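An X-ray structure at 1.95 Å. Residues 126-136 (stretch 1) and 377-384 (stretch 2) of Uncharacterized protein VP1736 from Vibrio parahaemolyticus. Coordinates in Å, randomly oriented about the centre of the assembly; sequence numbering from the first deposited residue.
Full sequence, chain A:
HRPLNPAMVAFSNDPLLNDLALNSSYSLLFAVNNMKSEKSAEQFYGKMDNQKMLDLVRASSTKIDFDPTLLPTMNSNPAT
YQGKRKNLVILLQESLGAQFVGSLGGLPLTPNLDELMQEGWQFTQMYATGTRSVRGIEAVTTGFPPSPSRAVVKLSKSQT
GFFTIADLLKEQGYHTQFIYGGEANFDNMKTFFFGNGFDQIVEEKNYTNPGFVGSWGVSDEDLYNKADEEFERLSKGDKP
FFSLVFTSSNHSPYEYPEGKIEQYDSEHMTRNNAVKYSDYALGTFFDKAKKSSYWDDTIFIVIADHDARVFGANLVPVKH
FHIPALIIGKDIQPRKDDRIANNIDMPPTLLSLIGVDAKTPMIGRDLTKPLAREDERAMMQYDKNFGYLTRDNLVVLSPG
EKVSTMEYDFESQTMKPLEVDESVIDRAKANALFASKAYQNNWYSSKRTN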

# COMPACT_ATOMS: atom_id res chain seq x y z
N MSE A 126 -0.01 5.39 9.43
CA MSE A 126 -0.25 4.89 8.09
C MSE A 126 -1.63 4.24 7.96
O MSE A 126 -2.01 3.41 8.78
CB MSE A 126 0.82 3.87 7.72
CG MSE A 126 0.70 3.32 6.30
SE MSE A 126 0.90 4.67 4.90
CE MSE A 126 2.61 5.43 5.47
N TYR A 127 -2.36 4.61 6.91
CA TYR A 127 -3.68 4.04 6.66
C TYR A 127 -3.84 3.48 5.26
O TYR A 127 -3.41 4.08 4.27
CB TYR A 127 -4.78 5.06 6.95
CG TYR A 127 -4.80 5.45 8.40
CD1 TYR A 127 -3.94 6.43 8.89
CD2 TYR A 127 -5.65 4.81 9.30
CE1 TYR A 127 -3.92 6.78 10.23
CE2 TYR A 127 -5.65 5.15 10.65
CZ TYR A 127 -4.78 6.14 11.10
OH TYR A 127 -4.76 6.47 12.44
N ALA A 128 -4.44 2.29 5.19
CA ALA A 128 -4.83 1.72 3.92
C ALA A 128 -5.99 2.55 3.38
O ALA A 128 -6.75 3.13 4.16
CB ALA A 128 -5.23 0.25 4.08
N THR A 129 -6.08 2.66 2.06
CA THR A 129 -7.23 3.30 1.40
C THR A 129 -8.43 2.36 1.32
O THR A 129 -9.57 2.81 1.09
CB THR A 129 -6.88 3.74 -0.02
OG1 THR A 129 -6.46 2.60 -0.75
CG2 THR A 129 -5.75 4.79 -0.02
N GLY A 130 -8.19 1.06 1.49
CA GLY A 130 -9.26 0.06 1.43
C GLY A 130 -9.24 -1.06 2.45
O GLY A 130 -8.47 -1.03 3.42
N THR A 131 -10.12 -2.05 2.21
CA THR A 131 -10.26 -3.23 3.05
C THR A 131 -9.94 -4.54 2.33
O THR A 131 -9.92 -5.60 2.97
CB THR A 131 -11.68 -3.35 3.63
OG1 THR A 131 -12.63 -3.48 2.55
CG2 THR A 131 -12.00 -2.15 4.48
N ARG A 132 -9.68 -4.46 1.03
CA ARG A 132 -9.48 -5.67 0.23
C ARG A 132 -8.07 -5.72 -0.34
O ARG A 132 -7.45 -4.69 -0.57
CB ARG A 132 -10.52 -5.78 -0.88
CG ARG A 132 -11.98 -5.95 -0.37
CD ARG A 132 -12.96 -5.67 -1.49
NE ARG A 132 -14.33 -6.07 -1.16
CZ ARG A 132 -15.25 -5.25 -0.65
NH1 ARG A 132 -14.97 -3.98 -0.38
NH2 ARG A 132 -16.46 -5.72 -0.40
N SER A 133 -7.58 -6.94 -0.54
CA SER A 133 -6.24 -7.15 -1.04
C SER A 133 -5.96 -6.42 -2.34
O SER A 133 -4.91 -5.77 -2.46
CB SER A 133 -5.97 -8.65 -1.16
OG SER A 133 -5.98 -9.26 0.13
N VAL A 134 -6.87 -6.50 -3.32
CA VAL A 134 -6.63 -5.83 -4.60
C VAL A 134 -6.51 -4.31 -4.45
O VAL A 134 -5.79 -3.69 -5.22
CB VAL A 134 -7.63 -6.17 -5.75
CG1 VAL A 134 -7.38 -7.57 -6.30
CG2 VAL A 134 -9.08 -5.98 -5.34
N ARG A 135 -7.18 -3.72 -3.45
CA ARG A 135 -7.06 -2.27 -3.22
C ARG A 135 -5.70 -1.91 -2.61
O ARG A 135 -5.12 -0.86 -2.92
CB ARG A 135 -8.24 -1.70 -2.42
CG ARG A 135 -8.16 -0.18 -2.20
CD ARG A 135 -9.53 0.47 -2.28
NE ARG A 135 -9.98 0.73 -3.67
CZ ARG A 135 -11.27 0.82 -4.00
NH1 ARG A 135 -12.19 0.62 -3.06
NH2 ARG A 135 -11.65 1.10 -5.23
N GLY A 136 -5.17 -2.80 -1.78
CA GLY A 136 -3.78 -2.63 -1.29
C GLY A 136 -2.74 -2.76 -2.39
O GLY A 136 -1.72 -2.05 -2.39
N ARG A 377 -3.03 13.68 6.06
CA ARG A 377 -4.37 13.14 5.74
C ARG A 377 -4.33 11.66 5.39
O ARG A 377 -3.29 11.12 4.99
CB ARG A 377 -5.04 13.93 4.60
CG ARG A 377 -4.39 13.77 3.20
CD ARG A 377 -4.97 12.57 2.41
NE ARG A 377 -4.22 12.35 1.17
CZ ARG A 377 -3.11 11.61 1.06
NH1 ARG A 377 -2.60 10.98 2.12
NH2 ARG A 377 -2.51 11.50 -0.13
N ALA A 378 -5.50 11.03 5.55
CA ALA A 378 -5.72 9.67 5.10
C ALA A 378 -7.12 9.56 4.50
O ALA A 378 -8.13 9.95 5.13
CB ALA A 378 -5.58 8.67 6.28
N MSE A 379 -7.17 9.04 3.29
CA MSE A 379 -8.43 8.66 2.67
C MSE A 379 -8.69 7.20 2.95
O MSE A 379 -7.80 6.37 2.81
CB MSE A 379 -8.38 8.86 1.15
CG MSE A 379 -7.75 10.17 0.72
SE MSE A 379 -8.03 10.28 -1.21
CE MSE A 379 -6.38 11.28 -1.69
N MSE A 380 -9.92 6.87 3.34
CA MSE A 380 -10.26 5.46 3.48
C MSE A 380 -11.69 5.11 3.05
O MSE A 380 -12.64 5.86 3.30
CB MSE A 380 -9.85 4.89 4.85
CG MSE A 380 -10.38 5.61 6.04
SE MSE A 380 -9.12 5.73 7.55
CE MSE A 380 -9.36 7.65 7.75
N GLN A 381 -11.79 4.00 2.32
CA GLN A 381 -13.05 3.54 1.76
C GLN A 381 -13.45 2.27 2.45
O GLN A 381 -12.74 1.27 2.37
CB GLN A 381 -12.91 3.27 0.26
CG GLN A 381 -14.23 3.02 -0.45
CD GLN A 381 -14.90 4.30 -0.91
OE1 GLN A 381 -14.24 5.21 -1.42
NE2 GLN A 381 -16.23 4.38 -0.76
N TYR A 382 -14.60 2.32 3.13
CA TYR A 382 -15.19 1.15 3.75
C TYR A 382 -16.47 0.80 2.98
O TYR A 382 -17.54 1.36 3.27
CB TYR A 382 -15.47 1.40 5.24
CG TYR A 382 -16.06 0.20 5.95
CD1 TYR A 382 -15.27 -0.91 6.25
CD2 TYR A 382 -17.41 0.18 6.33
CE1 TYR A 382 -15.79 -2.02 6.89
CE2 TYR A 382 -17.95 -0.93 6.97
CZ TYR A 382 -17.13 -2.02 7.24
OH TYR A 382 -17.62 -3.13 7.88
N ASP A 383 -16.34 -0.10 2.01
CA ASP A 383 -17.46 -0.43 1.09
C ASP A 383 -17.96 0.83 0.36
O ASP A 383 -17.25 1.40 -0.47
CB ASP A 383 -18.59 -1.16 1.85
CG ASP A 383 -18.16 -2.51 2.40
OD1 ASP A 383 -17.26 -3.14 1.80
OD2 ASP A 383 -18.72 -2.95 3.44
N LYS A 384 -19.18 1.26 0.68
CA LYS A 384 -19.80 2.42 0.04
C LYS A 384 -19.46 3.74 0.75
O LYS A 384 -19.82 4.82 0.26
CB LYS A 384 -21.32 2.22 -0.04

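The carbonyl oxygen of Ala 128 is buried by this contact yet finds no hydrogen-bond partner anywhere in the model. It lies 3.7 Å from another acceptor, Met 379 O, and its closest neighbour across the contact is a carbon, Met 380 CB, 3.6 Å from Ala 128 O. Two carbonyls so placed cannot satisfy each other.

The two segments, at least 246 residues apart in sequence wherever they touch, run side by side in the same direction: Tyr 127 lies opposite Ala 378, Thr 129 opposite Met 380 and Gly 130 opposite Gln 381. One conventional backbone hydrogen bond joins them, from Gln 381 N to Thr 129 O (2.8 Å, 154° at the hydrogen). Beside it, Thr 129 CA approaches Met 379 O at 3.4 Å in a nearly straight CA-H...O contact, a modest electrostatic supplement.

At one end the packing is apolar. Ala 378 turns a small apolar methyl toward Tyr 127, with Ala 378 CB 3.8 Å from Tyr 127 CB. The selenium of selenomethionine Met 380, large and polarizable, sits 4.0 Å from Tyr 127 CD2 and approaches the ring obliquely.

Further along, Gly 130 passes where a side chain would not fit: an ideal CB would come within 2.5 Å of Arg 135 CG in its own stretch. Thr 131 then turns its methyl to the ring edge of Tyr 382, with Thr 131 CG2 3.9 Å from Tyr 382 CD1.

At the exposed end, the long side chain of Arg 132 reaches Asp 383 in a salt bridge, Arg 132 NH1 to Asp 383 OD1 at 3.3 Å, near the guanidinium plane where its hydrogens point. Arg 132 is also the N-cap residue. Within stretch 2, Gln 381 NE2 donates to Asp 383 O at 3.2 Å, tying the Gln 381 side chain to the backbone of Asp 383.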